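Local coordinates for glutathione transferase lambda1 (Populus trichocarpa, PDB 4PQH), which binds glutathione covalently and is a Lambda-class glutathione transferase with thiol-transferase activity, probably also conjugating glutathione to electrophiles with release of a halide ion, at residues A[183-186]-A[187-191]. Residues are numbered along the deposited sequence; the frame is centred on the assembly and turned at random.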
ATOM      1  N   GLN A 183      -3.080 -12.733   5.202  1.00 10.97           N
ATOM      2  CA  GLN A 183      -2.855 -14.133   4.842  1.00 11.48           C
ATOM      3  C   GLN A 183      -2.198 -14.965   5.961  1.00 11.61           C
ATOM      4  O   GLN A 183      -2.772 -15.965   6.392  1.00 12.10           O
ATOM      5  CB  GLN A 183      -2.100 -14.273   3.518  1.00 11.23           C
ATOM      6  CG  GLN A 183      -1.835 -15.732   3.153  1.00 11.90           C
ATOM      7  CD  GLN A 183      -1.209 -15.914   1.789  1.00 13.32           C
ATOM      8  OE1 GLN A 183      -0.585 -15.007   1.247  1.00 14.64           O
ATOM      9  NE2 GLN A 183      -1.389 -17.091   1.223  1.00 13.76           N
ATOM     10  N   PRO A 184      -1.007 -14.554   6.445  1.00 11.76           N
ATOM     11  CA  PRO A 184      -0.386 -15.368   7.494  1.00 11.83           C
ATOM     12  C   PRO A 184      -1.162 -15.303   8.804  1.00 12.45           C
ATOM     13  O   PRO A 184      -1.162 -16.283   9.552  1.00 12.96           O
ATOM     14  CB  PRO A 184       1.007 -14.736   7.654  1.00 12.65           C
ATOM     15  CG  PRO A 184       0.865 -13.348   7.143  1.00 12.93           C
ATOM     16  CD  PRO A 184      -0.126 -13.446   6.025  1.00 11.97           C
ATOM     17  N   ALA A 185      -1.823 -14.183   9.084  1.00 11.53           N
ATOM     18  CA  ALA A 185      -2.556 -14.074  10.341  1.00 12.85           C
ATOM     19  C   ALA A 185      -3.776 -14.990  10.360  1.00 11.84           C
ATOM     20  O   ALA A 185      -4.072 -15.623  11.372  1.00 13.09           O
ATOM     21  CB  ALA A 185      -2.948 -12.636  10.609  1.00 13.82           C
ATOM     22  N   LEU A 186      -4.478 -15.092   9.242  1.00 10.77           N
ATOM     23  CA  LEU A 186      -5.606 -16.008   9.168  1.00 12.11           C
ATOM     24  C   LEU A 186      -5.136 -17.454   9.287  1.00 12.72           C
ATOM     25  O   LEU A 186      -5.800 -18.295   9.897  1.00 13.67           O
ATOM     26  CB  LEU A 186      -6.381 -15.805   7.866  1.00 13.52           C
ATOM     27  CG  LEU A 186      -7.264 -14.556   7.846  1.00 13.97           C
ATOM     28  CD1 LEU A 186      -7.693 -14.241   6.418  1.00 14.27           C
ATOM     29  CD2 LEU A 186      -8.478 -14.735   8.770  1.00 15.15           C
ATOM     30  N   LEU A 187      -3.990 -17.757   8.689  1.00 12.89           N
ATOM     31  CA  LEU A 187      -3.448 -19.100   8.795  1.00 13.38           C
ATOM     32  C   LEU A 187      -3.096 -19.434  10.245  1.00 13.07           C
ATOM     33  O   LEU A 187      -3.397 -20.528  10.731  1.00 15.98           O
ATOM     34  CB  LEU A 187      -2.227 -19.260   7.881  1.00 15.79           C
ATOM     35  CG  LEU A 187      -1.769 -20.689   7.621  1.00 18.93           C
ATOM     36  CD1 LEU A 187      -2.828 -21.456   6.845  1.00 20.50           C
ATOM     37  CD2 LEU A 187      -0.468 -20.658   6.857  1.00 19.83           C
ATOM     38  N   GLU A 188      -2.457 -18.493  10.935  1.00 14.70           N
ATOM     39  CA  GLU A 188      -2.009 -18.740  12.301  1.00 15.88           C
ATOM     40  C   GLU A 188      -3.148 -18.725  13.318  1.00 16.34           C
ATOM     41  O   GLU A 188      -3.283 -19.643  14.132  1.00 16.61           O
ATOM     42  CB  GLU A 188      -0.938 -17.725  12.711  1.00 19.71           C
ATOM     43  CG  GLU A 188      -0.518 -17.863  14.175  1.00 23.46           C
ATOM     44  CD  GLU A 188       0.453 -16.789  14.630  1.00 27.81           C
ATOM     45  OE1 GLU A 188       0.873 -15.962  13.791  1.00 29.07           O
ATOM     46  OE2 GLU A 188       0.792 -16.771  15.837  1.00 30.91           O
ATOM     47  N   PHE A 189      -3.972 -17.687  13.266  1.00 15.75           N
ATOM     48  CA  PHE A 189      -4.943 -17.453  14.329  1.00 17.04           C
ATOM     49  C   PHE A 189      -6.274 -18.146  14.082  1.00 17.76           C
ATOM     50  O   PHE A 189      -7.003 -18.452  15.025  1.00 20.56           O
ATOM     51  CB  PHE A 189      -5.161 -15.950  14.515  1.00 18.99           C
ATOM     52  CG  PHE A 189      -3.966 -15.233  15.067  1.00 22.68           C
ATOM     53  CD1 PHE A 189      -3.662 -15.317  16.411  1.00 25.19           C
ATOM     54  CD2 PHE A 189      -3.147 -14.480  14.245  1.00 24.35           C
ATOM     55  CE1 PHE A 189      -2.560 -14.661  16.927  1.00 26.34           C
ATOM     56  CE2 PHE A 189      -2.043 -13.826  14.756  1.00 25.75           C
ATOM     57  CZ  PHE A 189      -1.749 -13.918  16.097  1.00 26.98           C
ATOM     58  N   LYS A 190      -6.602 -18.385  12.819  1.00 17.72           N
ATOM     59  CA  LYS A 190      -7.891 -18.971  12.488  1.00 19.75           C
ATOM     60  C   LYS A 190      -7.755 -20.286  11.732  1.00 20.71           C
ATOM     61  O   LYS A 190      -8.757 -20.869  11.326  1.00 22.05           O
ATOM     62  CB  LYS A 190      -8.754 -17.977  11.701  1.00 19.81           C
ATOM     63  CG  LYS A 190      -9.017 -16.681  12.452  1.00 21.58           C
ATOM     64  CD  LYS A 190      -9.868 -16.921  13.703  1.00 22.67           C
ATOM     65  CE  LYS A 190      -9.794 -15.756  14.687  1.00 23.90           C
ATOM     66  NZ  LYS A 190     -10.673 -15.993  15.867  1.00 25.72           N
ATOM     67  N   LYS A 191      -6.515 -20.749  11.567  1.00 20.13           N
ATOM     68  CA  LYS A 191      -6.218 -21.994  10.852  1.00 19.70           C
ATOM     69  C   LYS A 191      -6.905 -22.012   9.486  1.00 18.72           C
ATOM     70  O   LYS A 191      -7.428 -23.039   9.036  1.00 21.34           O
ATOM     71  CB  LYS A 191      -6.620 -23.215  11.687  1.00 22.32           C
ATOM     72  CG  LYS A 191      -6.085 -23.188  13.116  1.00 25.27           C
ATOM     73  CD  LYS A 191      -4.587 -22.906  13.148  1.00 27.99           C
ATOM     74  CE  LYS A 191      -4.077 -22.719  14.571  1.00 30.80           C
ATOM     75  NZ  LYS A 191      -2.675 -22.192  14.590  1.00 31.83           N
TER
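The backbone N-H of F189 is donated to A185 O, N to O 2.8 Å, in a nearly straight bond, and the same i to i+4 pattern links E188 N to P184 O (2.9 Å) and L187 N to Q183 O (3.2 Å). The final bond of the series departs from this geometry: K190 N reaches L186 O at 3.0 Å, but from well above the carbonyl plane, 43° out of it. L186 also has a backbone hydrogen bond with Y192, beyond the turn. K191, with positive phi, is the first residue to leave the helical conformation, and its side chain folds back so that NZ bonds E188 O at 2.7 Å, in the carbonyl plane and on a lone pair.

Outside the backbone, the F189 ring lies beside the preceding turn. Its CG sits opposite the carbonyl carbon (chi1 -68°), which brings the ring edge to A185, with CD2 3.2 Å from A185 O and 4.1 Å from A185 CB. The carboxylate carbon of E188 stands over one ring face, displaced toward the rim. L186, the buried residue here, meets K190 CG with its CD2 at 4.2 Å, the two side chains running obliquely to one another. L186 packs further against N133, T136 and F137 of helix 113-137 and against A144 and F148 of helix 144-154. P184, lacking an N-H to bond the turn before, marks a kink.

These features describe the C-terminal end of helix 170-190 in the all-helical domain of the GST fold, closed by the left-handed backbone conformation of K191 and lying away from the glutathione site.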